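Long-range contact in PppA (Pseudomonas aeruginosa, PDB 6JKV), which regulates type VI secretion and, as a manganese-binding member of the PP2C family, probably dephosphorylates phosphoserine and phosphothreonine in proteins: residues R97-R108 with A187-E198. Sequence-based numbering, arbitrary orientation.
Sequences RTGLAQVNERVR and AVGVHEQLELSE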
loop_
_atom_site.group_PDB
_atom_site.type_symbol
_atom_site.label_atom_id
_atom_site.label_comp_id
_atom_site.label_asym_id
_atom_site.label_seq_id
_atom_site.Cartn_x
_atom_site.Cartn_y
_atom_site.Cartn_z
ATOM N N ARG A 97 -10.453 9.920 -0.033
ATOM C CA ARG A 97 -11.456 9.163 -0.827
ATOM C C ARG A 97 -11.788 9.932 -2.109
ATOM O O ARG A 97 -11.816 9.302 -3.192
ATOM C CB ARG A 97 -12.740 8.921 -0.031
ATOM C CG ARG A 97 -12.613 7.823 1.011
ATOM C CD ARG A 97 -13.895 7.675 1.795
ATOM N NE ARG A 97 -13.939 6.474 2.617
ATOM C CZ ARG A 97 -14.361 5.280 2.208
ATOM N NH1 ARG A 97 -14.760 5.094 0.956
ATOM N NH2 ARG A 97 -14.391 4.268 3.060
ATOM N N THR A 98 -12.025 11.238 -1.995
ATOM C CA THR A 98 -12.434 12.087 -3.139
ATOM C C THR A 98 -11.283 12.157 -4.139
ATOM O O THR A 98 -11.546 12.046 -5.360
ATOM C CB THR A 98 -12.862 13.491 -2.698
ATOM O OG1 THR A 98 -14.017 13.370 -1.870
ATOM C CG2 THR A 98 -13.187 14.380 -3.877
ATOM N N GLY A 99 -10.058 12.348 -3.641
ATOM C CA GLY A 99 -8.851 12.377 -4.481
ATOM C C GLY A 99 -8.704 11.091 -5.270
ATOM O O GLY A 99 -8.355 11.158 -6.458
ATOM N N LEU A 100 -8.966 9.953 -4.629
ATOM C CA LEU A 100 -8.847 8.629 -5.279
ATOM C C LEU A 100 -9.953 8.460 -6.330
ATOM O O LEU A 100 -9.654 7.919 -7.425
ATOM C CB LEU A 100 -8.879 7.535 -4.210
ATOM C CG LEU A 100 -7.608 7.463 -3.358
ATOM C CD1 LEU A 100 -7.731 6.391 -2.293
ATOM C CD2 LEU A 100 -6.394 7.207 -4.236
ATOM N N ALA A 101 -11.168 8.937 -6.046
ATOM C CA ALA A 101 -12.273 8.909 -7.033
ATOM C C ALA A 101 -11.859 9.688 -8.290
ATOM O O ALA A 101 -12.064 9.168 -9.412
ATOM C CB ALA A 101 -13.543 9.453 -6.431
ATOM N N GLN A 102 -11.270 10.874 -8.106
ATOM C CA GLN A 102 -10.828 11.740 -9.230
ATOM C C GLN A 102 -9.724 11.035 -10.025
ATOM O O GLN A 102 -9.758 11.102 -11.271
ATOM C CB GLN A 102 -10.314 13.091 -8.736
ATOM C CG GLN A 102 -11.345 13.926 -7.992
ATOM C CD GLN A 102 -10.712 15.049 -7.199
ATOM O OE1 GLN A 102 -9.493 15.106 -7.004
ATOM N NE2 GLN A 102 -11.549 15.954 -6.708
ATOM N N VAL A 103 -8.782 10.389 -9.331
ATOM C CA VAL A 103 -7.693 9.621 -9.995
ATOM C C VAL A 103 -8.320 8.495 -10.819
ATOM O O VAL A 103 -7.909 8.300 -11.987
ATOM C CB VAL A 103 -6.674 9.079 -8.980
ATOM C CG1 VAL A 103 -5.757 8.058 -9.626
ATOM C CG2 VAL A 103 -5.860 10.199 -8.355
ATOM N N ASN A 104 -9.278 7.779 -10.227
ATOM C CA ASN A 104 -9.966 6.639 -10.886
ATOM C C ASN A 104 -10.598 7.111 -12.196
ATOM O O ASN A 104 -10.428 6.430 -13.230
ATOM C CB ASN A 104 -11.019 6.015 -9.972
ATOM C CG ASN A 104 -11.638 4.769 -10.567
ATOM O OD1 ASN A 104 -10.998 3.721 -10.614
ATOM N ND2 ASN A 104 -12.874 4.873 -11.027
ATOM N N GLU A 105 -11.306 8.240 -12.146
ATOM C CA GLU A 105 -12.032 8.774 -13.327
ATOM C C GLU A 105 -11.043 9.203 -14.423
ATOM O O GLU A 105 -11.290 8.894 -15.614
ATOM C CB GLU A 105 -12.927 9.934 -12.908
ATOM C CG GLU A 105 -13.843 10.398 -14.024
ATOM C CD GLU A 105 -14.189 11.864 -13.891
ATOM O OE1 GLU A 105 -13.283 12.687 -14.107
ATOM O OE2 GLU A 105 -15.343 12.177 -13.527
ATOM N N ARG A 106 -9.970 9.903 -14.046
ATOM C CA ARG A 106 -8.926 10.358 -14.999
ATOM C C ARG A 106 -8.297 9.140 -15.694
ATOM O O ARG A 106 -8.100 9.184 -16.929
ATOM C CB ARG A 106 -7.871 11.194 -14.278
ATOM C CG ARG A 106 -6.556 11.342 -15.032
ATOM C CD ARG A 106 -6.558 12.537 -15.959
ATOM N NE ARG A 106 -5.288 12.647 -16.661
ATOM C CZ ARG A 106 -5.055 12.228 -17.902
ATOM N NH1 ARG A 106 -6.008 11.667 -18.628
ATOM N NH2 ARG A 106 -3.856 12.390 -18.431
ATOM N N VAL A 107 -7.977 8.095 -14.926
ATOM C CA VAL A 107 -7.309 6.876 -15.459
ATOM C C VAL A 107 -8.280 6.177 -16.412
ATOM O O VAL A 107 -7.844 5.741 -17.499
ATOM C CB VAL A 107 -6.810 5.956 -14.330
ATOM C CG1 VAL A 107 -6.481 4.561 -14.840
ATOM C CG2 VAL A 107 -5.602 6.566 -13.642
ATOM N N ARG A 108 -9.554 6.087 -16.033
ATOM C CA ARG A 108 -10.593 5.476 -16.899
ATOM C C ARG A 108 -10.651 6.207 -18.242
ATOM O O ARG A 108 -10.615 5.535 -19.282
ATOM C CB ARG A 108 -11.961 5.520 -16.219
ATOM C CG ARG A 108 -12.088 4.560 -15.048
ATOM C CD ARG A 108 -12.082 3.107 -15.463
ATOM N NE ARG A 108 -13.372 2.697 -16.001
ATOM C CZ ARG A 108 -13.689 1.452 -16.334
ATOM N NH1 ARG A 108 -12.805 0.478 -16.186
ATOM N NH2 ARG A 108 -14.891 1.180 -16.815
ATOM N N ALA A 187 -9.245 -2.128 -7.871
ATOM C CA ALA A 187 -8.041 -1.293 -7.980
ATOM C C ALA A 187 -8.430 -0.019 -8.718
ATOM O O ALA A 187 -9.515 0.020 -9.346
ATOM C CB ALA A 187 -6.918 -2.020 -8.687
ATOM N N VAL A 188 -7.559 0.975 -8.638
ATOM C CA VAL A 188 -7.761 2.270 -9.324
ATOM C C VAL A 188 -7.752 2.001 -10.828
ATOM O O VAL A 188 -6.790 1.380 -11.317
ATOM C CB VAL A 188 -6.701 3.294 -8.901
ATOM C CG1 VAL A 188 -6.914 4.620 -9.603
ATOM C CG2 VAL A 188 -6.695 3.492 -7.394
ATOM N N GLY A 189 -8.823 2.407 -11.510
ATOM C CA GLY A 189 -8.947 2.341 -12.977
ATOM C C GLY A 189 -9.624 1.077 -13.473
ATOM O O GLY A 189 -9.884 1.005 -14.691
ATOM N N VAL A 190 -9.911 0.116 -12.591
ATOM C CA VAL A 190 -10.531 -1.182 -12.983
ATOM C C VAL A 190 -12.001 -0.948 -13.331
ATOM O O VAL A 190 -12.432 -1.406 -14.415
ATOM C CB VAL A 190 -10.391 -2.254 -11.885
ATOM C CG1 VAL A 190 -11.033 -3.565 -12.313
ATOM C CG2 VAL A 190 -8.939 -2.484 -11.522
ATOM N N HIS A 191 -12.745 -0.304 -12.429
ATOM C CA HIS A 191 -14.213 -0.119 -12.548
ATOM C C HIS A 191 -14.546 1.361 -12.729
ATOM O O HIS A 191 -13.700 2.221 -12.431
ATOM C CB HIS A 191 -14.948 -0.710 -11.332
ATOM C CG HIS A 191 -14.763 -2.182 -11.187
ATOM N ND1 HIS A 191 -13.872 -2.721 -10.284
ATOM C CD2 HIS A 191 -15.294 -3.223 -11.867
ATOM C CE1 HIS A 191 -13.889 -4.036 -10.387
ATOM N NE2 HIS A 191 -14.739 -4.371 -11.363
ATOM N N GLU A 192 -15.781 1.625 -13.142
ATOM C CA GLU A 192 -16.348 2.990 -13.194
ATOM C C GLU A 192 -16.394 3.586 -11.787
ATOM O O GLU A 192 -15.850 4.678 -11.606
ATOM C CB GLU A 192 -17.750 2.987 -13.803
ATOM C CG GLU A 192 -17.966 4.160 -14.736
ATOM C CD GLU A 192 -16.987 4.165 -15.901
ATOM O OE1 GLU A 192 -16.202 5.144 -16.034
ATOM O OE2 GLU A 192 -16.972 3.166 -16.655
ATOM N N GLN A 193 -17.043 2.901 -10.844
ATOM C CA GLN A 193 -17.091 3.312 -9.418
ATOM C C GLN A 193 -15.969 2.608 -8.654
ATOM O O GLN A 193 -15.989 1.373 -8.551
ATOM C CB GLN A 193 -18.455 2.989 -8.814
ATOM C CG GLN A 193 -18.564 3.313 -7.329
ATOM C CD GLN A 193 -19.944 3.814 -6.967
ATOM O OE1 GLN A 193 -20.299 4.953 -7.255
ATOM N NE2 GLN A 193 -20.749 2.961 -6.356
ATOM N N LEU A 194 -15.004 3.369 -8.151
ATOM C CA LEU A 194 -13.942 2.808 -7.287
ATOM C C LEU A 194 -14.539 2.628 -5.891
ATOM O O LEU A 194 -15.022 3.626 -5.309
ATOM C CB LEU A 194 -12.734 3.740 -7.269
ATOM C CG LEU A 194 -11.674 3.416 -6.217
ATOM C CD1 LEU A 194 -10.957 2.120 -6.556
ATOM C CD2 LEU A 194 -10.687 4.567 -6.103
ATOM N N GLU A 195 -14.556 1.392 -5.401
ATOM C CA GLU A 195 -15.064 1.073 -4.049
ATOM C C GLU A 195 -13.854 0.790 -3.165
ATOM O O GLU A 195 -13.215 -0.258 -3.376
ATOM C CB GLU A 195 -16.012 -0.125 -4.088
ATOM C CG GLU A 195 -17.031 -0.088 -5.222
ATOM C CD GLU A 195 -18.439 0.301 -4.794
ATOM O OE1 GLU A 195 -19.342 0.399 -5.680
ATOM O OE2 GLU A 195 -18.638 0.509 -3.565
ATOM N N LEU A 196 -13.540 1.702 -2.241
ATOM C CA LEU A 196 -12.413 1.542 -1.295
ATOM C C LEU A 196 -12.898 0.800 -0.051
ATOM O O LEU A 196 -14.006 1.091 0.432
ATOM C CB LEU A 196 -11.861 2.912 -0.907
ATOM C CG LEU A 196 -11.064 3.644 -1.983
ATOM C CD1 LEU A 196 -11.098 5.142 -1.724
ATOM C CD2 LEU A 196 -9.622 3.150 -2.025
ATOM N N SER A 197 -12.088 -0.127 0.446
ATOM C CA SER A 197 -12.283 -0.731 1.779
ATOM C C SER A 197 -11.589 0.163 2.799
ATOM O O SER A 197 -10.568 0.789 2.454
ATOM C CB SER A 197 -11.805 -2.144 1.818
ATOM O OG SER A 197 -12.715 -2.990 1.127
ATOM N N GLU A 198 -12.160 0.247 3.997
ATOM C CA GLU A 198 -11.645 1.104 5.087
ATOM C C GLU A 198 -11.596 0.288 6.378
ATOM O O GLU A 198 -12.508 -0.531 6.624
ATOM C CB GLU A 198 -12.525 2.340 5.256
ATOM C CG GLU A 198 -11.942 3.364 6.220
ATOM C CD GLU A 198 -12.820 4.581 6.443
ATOM O OE1 GLU A 198 -13.745 4.790 5.651
ATOM O OE2 GLU A 198 -12.586 5.301 7.430
HETATM O O HOH W 1 -15.111 1.572 2.797
HETATM O O HOH W 2 -15.445 3.655 -1.862
HETATM O O HOH W 3 -11.811 1.226 -10.292
#
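The amide of N104 reaches from helix 89-114 into the turn at 188-192 and uses both of its ends there. Its OD1 accepts the backbone N of G189 at 2.7 Å, the donor tilted 27° from the carbonyl plane, while ND2 gives a hydrogen to H191 O at 3.1 Å, almost within the amide plane. With CG anti to the backbone N (chi1 -174°), the group is carried off the helix toward the loop, and two bonds at its two ends fix which way round the amide lies. A water that accepts from H191 N lies close to N104 OD1.

Charged groups bracket this centre. R108, folded at chi2 and chi3, lays one guanidinium face over the backbone at H191 and E192; its NH2 bonds E192 OE2 at 2.9 Å, meeting the carboxylate from above its plane, and NH1 makes a weak bond to G189 O at 3.3 Å. R97 is extended instead, and its NH2 meets E198 OE1 on the anti side at 2.7 Å, nearly in the guanidinium plane and almost straight (173° at the hydrogen). A further water joins R97 NH2 to L196 O.

Among the apolar contacts, L100 and L196 cross at about a right angle, with 3.6 Å between L100 CD1 and L196 CD1. L100 CB lies 4.0 Å from L194 CD2, and V103 CG1 touches V188 CG1 at 3.6 Å. L194 CB also packs against the amide carbon of N104. L123 of strand 120-129 touches both L100 and L196, and I76 of helix 69-82 touches both V103 and V188.

The contact thus ties one helix flanking the PP2C beta-sandwich to the loop leading into edge strand 197-202. A buried amide grips the turn by hydrogen bonds at both its ends, whereas partly exposed R108 and R97 pin the two ends of the contact by salt bridges, at the turn and at the start of strand 197-202 respectively.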